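Local coordinates for adhesion and penetration protein autotransporter (Haemophilus influenzae, PDB 3SYJ) that promotes bacterial aggregation, adherence to host cells and their invasion through its secreted passenger domain, and is probably also a serine protease, at residues Ala741-Ile744 against Gly745-Leu749; Ile424-Asp428 against Gly429-Leu433. One frame throughout, in Å; residues are numbered along the deposited sequence.

Contact 1. Residues Ala741-Ile744 against Gly745-Leu749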
# COMPACT_ATOMS: atom_id res chain seq x y z
N ALA A 741 -17.10 16.97 -8.95
CA ALA A 741 -16.61 15.68 -9.43
C ALA A 741 -15.99 14.91 -8.27
O ALA A 741 -15.71 15.49 -7.22
CB ALA A 741 -15.61 15.87 -10.55
N THR A 742 -15.76 13.62 -8.48
CA THR A 742 -15.19 12.76 -7.46
C THR A 742 -13.96 12.03 -7.99
O THR A 742 -13.92 11.65 -9.17
CB THR A 742 -16.21 11.72 -6.98
OG1 THR A 742 -17.35 12.40 -6.44
CG2 THR A 742 -15.63 10.81 -5.91
N GLN A 743 -12.95 11.85 -7.14
CA GLN A 743 -11.82 10.99 -7.46
C GLN A 743 -11.61 9.92 -6.39
O GLN A 743 -11.49 10.24 -5.21
CB GLN A 743 -10.52 11.78 -7.64
CG GLN A 743 -9.31 10.85 -7.75
CD GLN A 743 -7.99 11.59 -7.88
OE1 GLN A 743 -7.93 12.82 -7.77
NE2 GLN A 743 -6.91 10.84 -8.11
N ILE A 744 -11.56 8.67 -6.81
CA ILE A 744 -11.14 7.61 -5.92
C ILE A 744 -9.73 7.22 -6.32
O ILE A 744 -9.53 6.41 -7.24
CB ILE A 744 -12.04 6.37 -5.98
CG1 ILE A 744 -13.51 6.77 -5.99
CG2 ILE A 744 -11.74 5.44 -4.81
CD1 ILE A 744 -13.97 7.41 -4.71
N GLY A 745 -8.75 7.81 -5.64
CA GLY A 745 -7.35 7.60 -5.93
C GLY A 745 -6.48 8.69 -5.34
O GLY A 745 -6.99 9.64 -4.75
N ASN A 746 -5.17 8.56 -5.49
CA ASN A 746 -4.24 9.51 -4.90
C ASN A 746 -3.70 10.54 -5.90
O ASN A 746 -3.77 10.33 -7.11
CB ASN A 746 -3.07 8.78 -4.25
CG ASN A 746 -3.52 7.72 -3.27
OD1 ASN A 746 -4.41 7.96 -2.46
ND2 ASN A 746 -2.93 6.54 -3.35
N ILE A 747 -3.17 11.64 -5.37
CA ILE A 747 -2.48 12.63 -6.19
C ILE A 747 -1.04 12.74 -5.74
O ILE A 747 -0.75 12.88 -4.55
CB ILE A 747 -3.13 14.01 -6.07
CG1 ILE A 747 -4.59 13.95 -6.54
CG2 ILE A 747 -2.34 15.03 -6.86
CD1 ILE A 747 -5.33 15.26 -6.37
N ARG A 748 -0.12 12.67 -6.70
CA ARG A 748 1.31 12.70 -6.39
C ARG A 748 1.98 13.80 -7.21
O ARG A 748 2.09 13.69 -8.42
CB ARG A 748 1.92 11.34 -6.72
CG ARG A 748 3.44 11.29 -6.69
CD ARG A 748 3.97 10.91 -5.31
NE ARG A 748 5.42 10.74 -5.34
CZ ARG A 748 6.30 11.74 -5.27
NH1 ARG A 748 5.87 13.00 -5.17
NH2 ARG A 748 7.60 11.49 -5.31
N LEU A 749 2.43 14.86 -6.54
CA LEU A 749 3.02 15.99 -7.24
C LEU A 749 4.52 16.14 -7.00
O LEU A 749 4.98 16.09 -5.87
CB LEU A 749 2.32 17.29 -6.85
CG LEU A 749 0.81 17.36 -7.02
CD1 LEU A 749 0.12 16.90 -5.75
CD2 LEU A 749 0.41 18.77 -7.38

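Contact 2. Residues Ile424-Asp428 against Gly429-Leu433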
# COMPACT_ATOMS: atom_id res chain seq x y z
N ILE A 424 -16.90 -1.73 -55.72
CA ILE A 424 -17.54 -2.86 -55.06
C ILE A 424 -18.41 -2.46 -53.87
O ILE A 424 -18.09 -1.51 -53.14
CB ILE A 424 -16.49 -3.89 -54.60
CG1 ILE A 424 -17.17 -5.15 -54.04
CG2 ILE A 424 -15.57 -3.28 -53.56
CD1 ILE A 424 -16.28 -6.38 -54.00
N SER A 425 -19.51 -3.17 -53.70
CA SER A 425 -20.29 -3.07 -52.46
C SER A 425 -20.29 -4.42 -51.76
O SER A 425 -20.76 -5.42 -52.31
CB SER A 425 -21.73 -2.63 -52.75
OG SER A 425 -22.52 -2.68 -51.57
N VAL A 426 -19.75 -4.46 -50.55
CA VAL A 426 -19.63 -5.71 -49.82
C VAL A 426 -20.76 -5.82 -48.81
O VAL A 426 -20.72 -5.22 -47.73
CB VAL A 426 -18.28 -5.78 -49.08
CG1 VAL A 426 -18.11 -7.16 -48.40
CG2 VAL A 426 -17.14 -5.49 -50.05
N GLY A 427 -21.78 -6.60 -49.16
CA GLY A 427 -22.97 -6.71 -48.33
C GLY A 427 -22.89 -7.85 -47.33
O GLY A 427 -23.42 -7.74 -46.22
N ASP A 428 -22.22 -8.93 -47.70
CA ASP A 428 -22.20 -10.13 -46.86
C ASP A 428 -20.89 -10.90 -47.03
O ASP A 428 -20.26 -10.86 -48.09
CB ASP A 428 -23.40 -11.02 -47.19
CG ASP A 428 -23.74 -11.99 -46.07
OD1 ASP A 428 -23.04 -11.98 -45.03
OD2 ASP A 428 -24.71 -12.76 -46.22
N GLY A 429 -20.49 -11.61 -45.98
CA GLY A 429 -19.31 -12.45 -46.06
C GLY A 429 -18.01 -11.67 -46.05
O GLY A 429 -17.92 -10.62 -45.41
N LYS A 430 -17.00 -12.18 -46.74
CA LYS A 430 -15.68 -11.57 -46.73
C LYS A 430 -15.11 -11.35 -48.11
O LYS A 430 -15.23 -12.19 -49.00
CB LYS A 430 -14.70 -12.39 -45.90
CG LYS A 430 -13.40 -11.67 -45.61
CD LYS A 430 -12.26 -12.63 -45.31
CE LYS A 430 -12.43 -13.31 -43.97
NZ LYS A 430 -11.35 -14.31 -43.76
N VAL A 431 -14.48 -10.20 -48.29
CA VAL A 431 -13.74 -9.90 -49.50
C VAL A 431 -12.33 -9.64 -49.03
O VAL A 431 -12.11 -8.78 -48.17
CB VAL A 431 -14.26 -8.62 -50.17
CG1 VAL A 431 -13.26 -8.10 -51.18
CG2 VAL A 431 -15.63 -8.87 -50.82
N ILE A 432 -11.38 -10.41 -49.56
CA ILE A 432 -9.97 -10.19 -49.28
C ILE A 432 -9.37 -9.44 -50.45
O ILE A 432 -9.54 -9.83 -51.60
CB ILE A 432 -9.23 -11.53 -49.10
CG1 ILE A 432 -9.83 -12.32 -47.93
CG2 ILE A 432 -7.76 -11.29 -48.87
CD1 ILE A 432 -9.28 -13.73 -47.78
N LEU A 433 -8.68 -8.34 -50.16
CA LEU A 433 -8.05 -7.54 -51.21
C LEU A 433 -6.59 -7.92 -51.38
O LEU A 433 -5.78 -7.69 -50.48
CB LEU A 433 -8.14 -6.05 -50.87
CG LEU A 433 -9.54 -5.51 -50.61
CD1 LEU A 433 -9.45 -4.03 -50.26
CD2 LEU A 433 -10.42 -5.74 -51.83

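Contact 1. Residues Ala741-Ile744 against Gly745-Leu749
The carboxamide of Q743 has the G745 peptide over one face and differs at its two edges. On that face CD lies 3.8 Å from G745 O, and NE2 lies 3.5 Å from G745 C. The amino edge looks toward the carbonyl of N746, but the bond from NE2 to N746 O is weak, at 3.3 Å with an N-H...O angle of 125°. G725 O of the preceding coil is the stronger partner of NE2. The oxygen edge meets the aliphatic I747, with OE1 3.7 Å from CG1 and 3.8 Å from CD1. OE1 is buried with no hydrogen-bonding partner in the model; the bonds of NE2, on the other side of the same rigid group, fix its rotation. Full extension of the chain, with chi1 171° and chi2 -178°, carries the amide across the inside of the bend. L762, V727 and F735 also pack on Q743. N746 N bonds to N726 OD1 and N746 OD1 to N765 N, which joins asparagines 20 and 19 residues apart. Asparagines at equivalent corners of successive coils, each OD1 bonded to the backbone N of the next, are characteristic of right-handed parallel beta-helices, the fold of autotransporter passengers.

Contact 2. Residues Ile424-Asp428 against Gly429-Leu433
The shortest sound polar bond across the corner runs from G429 N to D428 OD1, 2.7 Å long but bent to 121° at the hydrogen and therefore weak. It joins neighbouring residues: a chi1 of -159° sets CG beside the carbonyl carbon of D428, close to the next peptide N-H. The other carboxylate oxygen, OD2, has a long, weak ion pair with R455 NH1, while the backbone oxygen of D428 accepts a hydrogen bond from K406 NZ. G429 has a positive phi at the corner, and beyond it the chain returns at 150° to its earlier direction. V426 and V431 come to face each other, with their CA atoms 7.2 Å apart. One methyl, V431 CG2, does the touching. It lies across both branches of V426, 3.8 Å from CG2 and 3.9 Å from CG1, and the near equality of these distances places it over the fork. I424 extends toward the same methyl, end to end, its CD1 reaching V431 CG2 at 4.1 Å. L451 and V458 pack on V426, and V414 on V431, while K430, pointing away, gives its NZ to Q459 OE1. Strand 423-427 runs parallel between 403-407 and 449-452; strand 430-433 does so between 411-414 and 455-460, so the corner joins two faces of one beta-helical coil.

How the contacts relate
Both contacts are corners of beta-helical coils, each partly buried with its inward side chains covered, and each joins two successive short strands of one coil (742-744 to 747-749; 423-427 to 430-433) that pair in parallel with strands of neighbouring coils. The coils themselves differ, lying on opposite sides of the chain's centre, with the contact centres about 48 Å apart. Inside the corner, contact 1 has a polar amide against an isoleucine and backbone carbonyls, contact 2 purely aliphatic methyls. At the bend, N746 of contact 1 is hydrogen-bonded to asparagines of the coils before and after, whereas the D428 carboxylate of contact 2 has one weak bond to the next N-H and a long, weak ion pair.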